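Local structure of aminotransferase (Neisseria meningitidis Z2491, 3JTX) at residues P156-I161 with K170-C175; D188-V193 with I204-C209; E192-Q197 with L224-Q229. The protein probably transfers amino groups between amino acids and 2-oxo acids, using a covalently bound pyridoxal 5'-phosphate cofactor. All blocks are in the same frame, centred on the assembly; numbering follows the deposited sequence.

Contact 1: residues P156-I161 with K170-C175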
loop_
_atom_site.group_PDB
_atom_site.type_symbol
_atom_site.label_atom_id
_atom_site.label_comp_id
_atom_site.label_asym_id
_atom_site.label_seq_id
_atom_site.Cartn_x
_atom_site.Cartn_y
_atom_site.Cartn_z
ATOM N N PRO A 156 28.101 -10.687 -2.867
ATOM C CA PRO A 156 27.968 -10.234 -4.262
ATOM C C PRO A 156 29.301 -9.923 -4.939
ATOM O O PRO A 156 30.164 -9.317 -4.322
ATOM C CB PRO A 156 27.144 -8.943 -4.147
ATOM C CG PRO A 156 26.580 -8.934 -2.764
ATOM C CD PRO A 156 27.518 -9.719 -1.920
ATOM N N ASP A 157 29.443 -10.333 -6.200
ATOM C CA ASP A 157 30.633 -10.057 -7.002
ATOM C C ASP A 157 30.419 -8.800 -7.841
ATOM O O ASP A 157 29.953 -8.853 -8.983
ATOM C CB ASP A 157 30.965 -11.250 -7.903
ATOM C CG ASP A 157 32.299 -11.098 -8.616
ATOM O OD1 ASP A 157 32.923 -10.023 -8.537
ATOM O OD2 ASP A 157 32.732 -12.070 -9.258
ATOM N N TRP A 158 30.786 -7.665 -7.266
ATOM C CA TRP A 158 30.507 -6.368 -7.885
ATOM C C TRP A 158 31.322 -6.099 -9.152
ATOM O O TRP A 158 30.900 -5.302 -9.982
ATOM C CB TRP A 158 30.753 -5.234 -6.898
ATOM C CG TRP A 158 30.014 -5.347 -5.596
ATOM C CD1 TRP A 158 30.559 -5.577 -4.376
ATOM C CD2 TRP A 158 28.599 -5.214 -5.383
ATOM N NE1 TRP A 158 29.578 -5.612 -3.413
ATOM C CE2 TRP A 158 28.368 -5.378 -4.005
ATOM C CE3 TRP A 158 27.509 -4.968 -6.223
ATOM C CZ2 TRP A 158 27.089 -5.312 -3.443
ATOM C CZ3 TRP A 158 26.238 -4.892 -5.659
ATOM C CH2 TRP A 158 26.042 -5.069 -4.284
ATOM N N ARG A 159 32.461 -6.775 -9.324
ATOM C CA ARG A 159 33.363 -6.444 -10.426
ATOM C C ARG A 159 32.852 -6.976 -11.765
ATOM O O ARG A 159 33.329 -6.555 -12.811
ATOM C CB ARG A 159 34.796 -6.917 -10.142
ATOM C CG ARG A 159 35.056 -8.389 -10.420
ATOM C CD ARG A 159 36.439 -8.823 -9.932
ATOM N NE ARG A 159 36.569 -10.281 -9.961
ATOM C CZ ARG A 159 36.107 -11.117 -9.029
ATOM N NH1 ARG A 159 35.478 -10.662 -7.953
ATOM N NH2 ARG A 159 36.284 -12.427 -9.172
ATOM N N SER A 160 31.875 -7.880 -11.730
ATOM C CA SER A 160 31.179 -8.317 -12.940
ATOM C C SER A 160 30.268 -7.231 -13.530
ATOM O O SER A 160 29.781 -7.381 -14.652
ATOM C CB SER A 160 30.335 -9.554 -12.638
ATOM O OG SER A 160 29.410 -9.300 -11.589
ATOM N N ILE A 161 30.018 -6.155 -12.787
ATOM C CA ILE A 161 29.257 -5.032 -13.317
ATOM C C ILE A 161 30.261 -4.080 -13.978
ATOM O O ILE A 161 31.236 -3.686 -13.355
ATOM C CB ILE A 161 28.459 -4.292 -12.210
ATOM C CG1 ILE A 161 27.590 -5.261 -11.389
ATOM C CG2 ILE A 161 27.620 -3.170 -12.818
ATOM C CD1 ILE A 161 26.480 -5.900 -12.147
ATOM N N LYS A 170 21.434 3.742 -10.312
ATOM C CA LYS A 170 20.763 4.660 -9.396
ATOM C C LYS A 170 20.571 4.071 -8.011
ATOM O O LYS A 170 20.424 4.803 -7.030
ATOM C CB LYS A 170 19.390 5.066 -9.965
ATOM C CG LYS A 170 19.428 5.632 -11.398
ATOM C CD LYS A 170 20.263 6.904 -11.511
ATOM C CE LYS A 170 20.474 7.308 -12.963
ATOM N NZ LYS A 170 21.501 8.395 -13.109
ATOM N N LEU A 171 20.543 2.744 -7.926
ATOM C CA LEU A 171 20.283 2.068 -6.667
ATOM C C LEU A 171 20.910 0.684 -6.714
ATOM O O LEU A 171 20.984 0.061 -7.772
ATOM C CB LEU A 171 18.772 1.966 -6.415
ATOM C CG LEU A 171 18.294 1.385 -5.085
ATOM C CD1 LEU A 171 17.081 2.125 -4.542
ATOM C CD2 LEU A 171 18.004 -0.123 -5.226
ATOM N N VAL A 172 21.412 0.240 -5.567
ATOM C CA VAL A 172 21.922 -1.106 -5.406
ATOM C C VAL A 172 21.155 -1.741 -4.258
ATOM O O VAL A 172 20.992 -1.116 -3.209
ATOM C CB VAL A 172 23.428 -1.040 -5.095
ATOM C CG1 VAL A 172 23.943 -2.336 -4.566
ATOM C CG2 VAL A 172 24.209 -0.589 -6.354
ATOM N N PHE A 173 20.663 -2.964 -4.447
ATOM C CA PHE A 173 20.051 -3.732 -3.345
ATOM C C PHE A 173 21.094 -4.599 -2.636
ATOM O O PHE A 173 21.946 -5.209 -3.290
ATOM C CB PHE A 173 18.994 -4.700 -3.863
ATOM C CG PHE A 173 17.748 -4.049 -4.354
ATOM C CD1 PHE A 173 16.863 -3.476 -3.464
ATOM C CD2 PHE A 173 17.448 -4.040 -5.707
ATOM C CE1 PHE A 173 15.689 -2.885 -3.915
ATOM C CE2 PHE A 173 16.265 -3.459 -6.163
ATOM C CZ PHE A 173 15.398 -2.887 -5.260
ATOM N N VAL A 174 21.015 -4.652 -1.313
ATOM C CA VAL A 174 21.696 -5.669 -0.505
ATOM C C VAL A 174 20.633 -6.440 0.286
ATOM O O VAL A 174 19.688 -5.855 0.794
ATOM C CB VAL A 174 22.732 -5.035 0.460
ATOM C CG1 VAL A 174 23.298 -6.094 1.443
ATOM C CG2 VAL A 174 23.841 -4.359 -0.315
ATOM N N CYS A 175 20.743 -7.762 0.335
ATOM C CA CYS A 175 19.822 -8.569 1.125
ATOM C C CYS A 175 20.662 -9.299 2.162
ATOM O O CYS A 175 21.434 -10.199 1.816
ATOM C CB CYS A 175 19.049 -9.548 0.242
ATOM S SG CYS A 175 17.771 -10.487 1.128
#

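Contact 2: residues D188-V193 with I204-C209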
loop_
_atom_site.group_PDB
_atom_site.type_symbol
_atom_site.label_atom_id
_atom_site.label_comp_id
_atom_site.label_asym_id
_atom_site.label_seq_id
_atom_site.Cartn_x
_atom_site.Cartn_y
_atom_site.Cartn_z
ATOM N N ASP A 188 34.003 -6.017 5.436
ATOM C CA ASP A 188 34.761 -5.882 4.174
ATOM C C ASP A 188 33.805 -5.678 3.003
ATOM O O ASP A 188 34.050 -4.832 2.132
ATOM C CB ASP A 188 35.635 -7.097 3.924
ATOM C CG ASP A 188 36.614 -7.314 5.025
ATOM O OD1 ASP A 188 37.659 -6.627 5.030
ATOM O OD2 ASP A 188 36.307 -8.165 5.893
ATOM N N GLY A 189 32.715 -6.430 3.015
ATOM C CA GLY A 189 31.704 -6.350 1.954
ATOM C C GLY A 189 31.012 -4.998 1.978
ATOM O O GLY A 189 30.818 -4.379 0.938
ATOM N N TRP A 190 30.641 -4.529 3.164
ATOM C CA TRP A 190 30.058 -3.185 3.290
ATOM C C TRP A 190 31.035 -2.088 2.849
ATOM O O TRP A 190 30.653 -1.157 2.133
ATOM C CB TRP A 190 29.536 -2.926 4.716
ATOM C CG TRP A 190 28.177 -3.462 4.902
ATOM C CD1 TRP A 190 27.793 -4.487 5.715
ATOM C CD2 TRP A 190 27.007 -3.048 4.198
ATOM N NE1 TRP A 190 26.442 -4.702 5.601
ATOM C CE2 TRP A 190 25.937 -3.835 4.667
ATOM C CE3 TRP A 190 26.756 -2.076 3.222
ATOM C CZ2 TRP A 190 24.642 -3.682 4.191
ATOM C CZ3 TRP A 190 25.461 -1.913 2.769
ATOM C CH2 TRP A 190 24.429 -2.722 3.240
ATOM N N LYS A 191 32.285 -2.180 3.273
ATOM C CA LYS A 191 33.284 -1.223 2.826
ATOM C C LYS A 191 33.374 -1.171 1.299
ATOM O O LYS A 191 33.469 -0.096 0.716
ATOM C CB LYS A 191 34.665 -1.526 3.422
ATOM C CG LYS A 191 35.739 -0.597 2.838
ATOM C CD LYS A 191 37.083 -0.717 3.492
ATOM C CE LYS A 191 38.124 0.135 2.733
ATOM N NZ LYS A 191 37.787 1.600 2.836
ATOM N N GLU A 192 33.363 -2.328 0.654
ATOM C CA GLU A 192 33.428 -2.370 -0.803
ATOM C C GLU A 192 32.269 -1.623 -1.471
ATOM O O GLU A 192 32.495 -0.814 -2.382
ATOM C CB GLU A 192 33.478 -3.811 -1.301
ATOM C CG GLU A 192 33.804 -3.921 -2.779
ATOM C CD GLU A 192 34.075 -5.346 -3.251
ATOM O OE1 GLU A 192 33.777 -6.318 -2.518
ATOM O OE2 GLU A 192 34.568 -5.480 -4.393
ATOM N N VAL A 193 31.042 -1.885 -1.023
ATOM C CA VAL A 193 29.899 -1.240 -1.651
ATOM C C VAL A 193 29.863 0.256 -1.311
ATOM O O VAL A 193 29.482 1.068 -2.160
ATOM C CB VAL A 193 28.558 -1.968 -1.366
ATOM C CG1 VAL A 193 28.103 -1.799 0.084
ATOM C CG2 VAL A 193 27.482 -1.487 -2.361
ATOM N N ILE A 204 21.876 3.090 -1.622
ATOM C CA ILE A 204 21.889 1.689 -1.161
ATOM C C ILE A 204 20.604 1.376 -0.406
ATOM O O ILE A 204 20.233 2.112 0.520
ATOM C CB ILE A 204 23.100 1.405 -0.228
ATOM C CG1 ILE A 204 24.405 1.518 -1.023
ATOM C CG2 ILE A 204 22.977 0.008 0.407
ATOM C CD1 ILE A 204 25.668 1.607 -0.136
ATOM N N ALA A 205 19.909 0.317 -0.831
ATOM C CA ALA A 205 18.718 -0.169 -0.166
ATOM C C ALA A 205 19.039 -1.557 0.393
ATOM O O ALA A 205 19.323 -2.500 -0.371
ATOM C CB ALA A 205 17.509 -0.211 -1.154
ATOM N N SER A 206 19.029 -1.668 1.721
ATOM C CA SER A 206 19.380 -2.898 2.408
ATOM C C SER A 206 18.157 -3.576 3.033
ATOM O O SER A 206 17.538 -3.044 3.955
ATOM C CB SER A 206 20.441 -2.622 3.470
ATOM O OG SER A 206 20.965 -3.833 3.981
ATOM N N ASP A 207 17.836 -4.759 2.512
ATOM C CA ASP A 207 16.698 -5.568 2.943
ATOM C C ASP A 207 17.148 -6.462 4.094
ATOM O O ASP A 207 17.865 -7.452 3.895
ATOM C CB ASP A 207 16.180 -6.378 1.759
ATOM C CG ASP A 207 14.951 -7.222 2.082
ATOM O OD1 ASP A 207 14.605 -7.414 3.270
ATOM O OD2 ASP A 207 14.347 -7.713 1.100
ATOM N N GLU A 208 16.753 -6.080 5.299
ATOM C CA GLU A 208 17.237 -6.714 6.528
ATOM C C GLU A 208 16.171 -7.477 7.323
ATOM O O GLU A 208 16.304 -7.666 8.544
ATOM C CB GLU A 208 17.934 -5.656 7.393
ATOM C CG GLU A 208 19.191 -5.155 6.693
ATOM C CD GLU A 208 19.956 -4.052 7.413
ATOM O OE1 GLU A 208 19.608 -3.670 8.558
ATOM O OE2 GLU A 208 20.931 -3.578 6.791
ATOM N N CYS A 209 15.158 -7.984 6.628
ATOM C CA CYS A 209 14.023 -8.612 7.308
ATOM C C CYS A 209 14.383 -9.893 8.071
ATOM O O CYS A 209 13.616 -10.316 8.940
ATOM C CB CYS A 209 12.888 -8.880 6.307
ATOM S SG CYS A 209 12.223 -7.336 5.613
#

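Contact 3: residues E192-Q197 with L224-Q229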
loop_
_atom_site.group_PDB
_atom_site.type_symbol
_atom_site.label_atom_id
_atom_site.label_comp_id
_atom_site.label_asym_id
_atom_site.label_seq_id
_atom_site.Cartn_x
_atom_site.Cartn_y
_atom_site.Cartn_z
ATOM N N GLU A 192 33.363 -2.328 0.654
ATOM C CA GLU A 192 33.428 -2.370 -0.803
ATOM C C GLU A 192 32.269 -1.623 -1.471
ATOM O O GLU A 192 32.495 -0.814 -2.382
ATOM C CB GLU A 192 33.478 -3.811 -1.301
ATOM C CG GLU A 192 33.804 -3.921 -2.779
ATOM C CD GLU A 192 34.075 -5.346 -3.251
ATOM O OE1 GLU A 192 33.777 -6.318 -2.518
ATOM O OE2 GLU A 192 34.568 -5.480 -4.393
ATOM N N VAL A 193 31.042 -1.885 -1.023
ATOM C CA VAL A 193 29.899 -1.240 -1.651
ATOM C C VAL A 193 29.863 0.256 -1.311
ATOM O O VAL A 193 29.482 1.068 -2.160
ATOM C CB VAL A 193 28.558 -1.968 -1.366
ATOM C CG1 VAL A 193 28.103 -1.799 0.084
ATOM C CG2 VAL A 193 27.482 -1.487 -2.361
ATOM N N PHE A 194 30.310 0.625 -0.110
ATOM C CA PHE A 194 30.404 2.029 0.260
ATOM C C PHE A 194 31.410 2.767 -0.642
ATOM O O PHE A 194 31.154 3.895 -1.069
ATOM C CB PHE A 194 30.791 2.200 1.739
ATOM C CG PHE A 194 29.692 1.843 2.730
ATOM C CD1 PHE A 194 28.342 2.039 2.439
ATOM C CD2 PHE A 194 30.024 1.363 3.992
ATOM C CE1 PHE A 194 27.370 1.729 3.361
ATOM C CE2 PHE A 194 29.046 1.047 4.912
ATOM C CZ PHE A 194 27.734 1.229 4.609
ATOM N N ASP A 195 32.551 2.144 -0.915
ATOM C CA ASP A 195 33.539 2.750 -1.794
ATOM C C ASP A 195 32.963 2.913 -3.214
ATOM O O ASP A 195 33.172 3.948 -3.852
ATOM C CB ASP A 195 34.839 1.945 -1.796
ATOM C CG ASP A 195 35.627 2.062 -0.459
ATOM O OD1 ASP A 195 35.439 3.031 0.294
ATOM O OD2 ASP A 195 36.445 1.183 -0.159
ATOM N N LEU A 196 32.236 1.908 -3.700
ATOM C CA LEU A 196 31.539 2.027 -4.989
ATOM C C LEU A 196 30.510 3.166 -4.973
ATOM O O LEU A 196 30.390 3.926 -5.939
ATOM C CB LEU A 196 30.893 0.693 -5.392
ATOM C CG LEU A 196 31.858 -0.363 -5.955
ATOM C CD1 LEU A 196 31.233 -1.722 -5.890
ATOM C CD2 LEU A 196 32.285 -0.023 -7.391
ATOM N N GLN A 197 29.793 3.314 -3.861
ATOM C CA GLN A 197 28.871 4.433 -3.699
ATOM C C GLN A 197 29.588 5.783 -3.799
ATOM O O GLN A 197 29.089 6.710 -4.451
ATOM C CB GLN A 197 28.103 4.330 -2.377
ATOM C CG GLN A 197 26.999 5.373 -2.224
ATOM C CD GLN A 197 26.214 5.199 -0.939
ATOM O OE1 GLN A 197 26.801 5.195 0.147
ATOM N NE2 GLN A 197 24.886 5.015 -1.052
ATOM N N LEU A 224 23.214 0.179 8.690
ATOM C CA LEU A 224 23.431 1.427 9.458
ATOM C C LEU A 224 24.539 1.268 10.499
ATOM O O LEU A 224 25.348 2.165 10.695
ATOM C CB LEU A 224 22.122 1.924 10.101
ATOM C CG LEU A 224 20.971 2.275 9.146
ATOM C CD1 LEU A 224 19.814 2.971 9.882
ATOM C CD2 LEU A 224 21.466 3.150 7.974
ATOM N N GLN A 225 24.611 0.094 11.113
ATOM C CA GLN A 225 25.685 -0.221 12.048
ATOM C C GLN A 225 27.050 -0.294 11.343
ATOM O O GLN A 225 28.051 0.140 11.886
ATOM C CB GLN A 225 25.381 -1.563 12.741
ATOM C CG GLN A 225 26.469 -2.048 13.697
ATOM C CD GLN A 225 26.063 -3.307 14.436
ATOM O OE1 GLN A 225 25.491 -4.223 13.848
ATOM N NE2 GLN A 225 26.351 -3.349 15.746
ATOM N N ALA A 226 27.079 -0.854 10.135
ATOM C CA ALA A 226 28.321 -0.936 9.349
ATOM C C ALA A 226 28.849 0.475 9.018
ATOM O O ALA A 226 30.050 0.738 9.146
ATOM C CB ALA A 226 28.101 -1.725 8.073
ATOM N N ALA A 227 27.941 1.371 8.634
ATOM C CA ALA A 227 28.298 2.763 8.369
ATOM C C ALA A 227 28.916 3.403 9.598
ATOM O O ALA A 227 29.990 4.017 9.520
ATOM C CB ALA A 227 27.079 3.561 7.923
ATOM N N ALA A 228 28.229 3.261 10.730
ATOM C CA ALA A 228 28.734 3.778 12.013
ATOM C C ALA A 228 30.132 3.237 12.318
ATOM O O ALA A 228 31.046 4.002 12.629
ATOM C CB ALA A 228 27.754 3.424 13.147
ATOM N N GLN A 229 30.297 1.921 12.209
ATOM C CA GLN A 229 31.570 1.274 12.513
ATOM C C GLN A 229 32.707 1.713 11.594
ATOM O O GLN A 229 33.861 1.755 12.021
ATOM C CB GLN A 229 31.422 -0.251 12.538
ATOM C CG GLN A 229 30.666 -0.750 13.808
ATOM C CD GLN A 229 30.446 -2.278 13.839
ATOM O OE1 GLN A 229 31.083 -3.026 13.106
ATOM N NE2 GLN A 229 29.531 -2.726 14.691
#

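Contact 1: residues P156-I161 with K170-C175
W158 and V172 have the nearest CA atoms of the two segments, 10.4 Å apart. W158 begins the 3-10 segment 158-160, whereas V172 lies on strand 170-175; no hydrogen bond crosses between them, and the gap is spanned by the indole. The CB of V172 faces the loop, and its CG1 meets the far corner of the benzo ring, 3.5 Å from W158 CH2 and nearly as close to CZ3. This methyl arrives obliquely to the ring. The carbonyl F173 O, by contrast, lies at the ring edge near its plane, 4.2 Å from W158 CH2. With W158 CG beside the backbone N (chi1 -55°), the indole swings out toward the strand. One of its faces is lined by P156, whose CB stands 3.7 Å above the ring plane toward the rim. The turn carrying the indole has its own braces: S160 OG donates to D157 O over 2.7 Å, nearly in line with the carbonyl bond (167°), and R159 NH1 forms a 2.7 Å salt bridge with D157 OD1. Beyond the two segments, V124 on the adjacent strand 122-127 touches both W158 and V172, while E192, V193 and L196 of helix 187-200 also pack on W158, placing the indole between the sheet and that helix.

Contact 2: residues D188-V193 with I204-C209
In the beta-alpha-beta unit formed by strand 169-175, helix 187-200 and strand 203-207, W190 of the helix packs on I204 and S206 of the second strand. The axes of the short segments 188-193 and 204-207 come within 12.0 Å at 153°, close to antiparallel, consistent with a crossover helix running back along the sheet. W190 spans that gap with its benzo edge. I204 CG2 lies near the ring plane, 3.9 Å from W190 CZ3, and S206 OG approaches the same edge, 3.7 Å from W190 CZ2 and equally near CH2. I204 and S206 both point toward the helix, while A205 between them points away. With chi1 at -170° the S206 hydroxyl is turned away from its own N and reaches E208 OE2, to which OG donates over 2.8 Å on the anti side of the carboxylate, 20° out of its plane. C223 N is a second donor to that oxygen. Just past S206, D207 OD2 hydrogen-bonds N1 of the lysine-cofactor residue at position 245, the aspartate-pyridine pairing of fold type I enzymes. Chemically, the buried hydroxyl is satisfied by a carboxylate rather than by the indole, whose electron-poor C-H edge probably suits the oxygen electrostatically, and two donors fix E208 OE2.

Contact 3: residues E192-Q197 with L224-Q229
The side-chain amide nitrogen Q197 NE2, one turn beyond the F194 that meets A226 and A227, donates to F202 O and more weakly to K236 O, while Q197 OE1 of the same amide accepts from R232 NH2. These three partners hold the amide group at the buried side of helix 187-200. Contact with helix 223-229 is apolar and carried by a single ring: the CA atoms of F194 and A227 are 8.4 Å apart, and no hydrogen bond crosses. The CB of F194 points at helix 223-229, and chi1 of -72° carries the ring on to its backbone. F194 CE2 lies 3.9 Å from A227 N and just as near A227 CA, approaching obliquely. A226 C lies at the ring edge, close to its plane, 4.2 Å from F194 CE2. The two alanine methyls complete the seat: F194 CZ is 4.1 Å from A227 CB, and F194 CE2 is 4.3 Å from A226 CB. Such short side chains leave the helix backbone within reach of the ring. W190 meets the same phenyl with planes at about 30°, and L237 touches both F194 and A227. The end of a ring from one connecting helix thus packs against the backbone of the next, both helices lying against part of the large mixed sheet of the aminotransferase domain, near strands 203-207 and 237-242.

Contacts 1, 2 and 3 adjoin one another around helix 187-200 and the strands it packs on. The centres of contacts 1 and 2 are about 9 Å apart, those of contacts 2 and 3 about 7 Å, and those of contacts 1 and 3 about 13 Å. Helix 187-200 is common to contacts 2 and 3 and also borders contact 1, where L196 CD1 lies 3.7 Å from W158 CB. The strands of contacts 1 and 2 are sheet neighbours, with D207 N 2.8 Å from V174 O in a probable hydrogen bond. Contact 3 adjoins contact 2 through W190 CG and A226 CB, 3.6 Å apart. Contact 2 reaches the cofactor through D207; contact 1 approaches it less directly, since F173 stacks on Y133, a hydrogen-bond partner of D207.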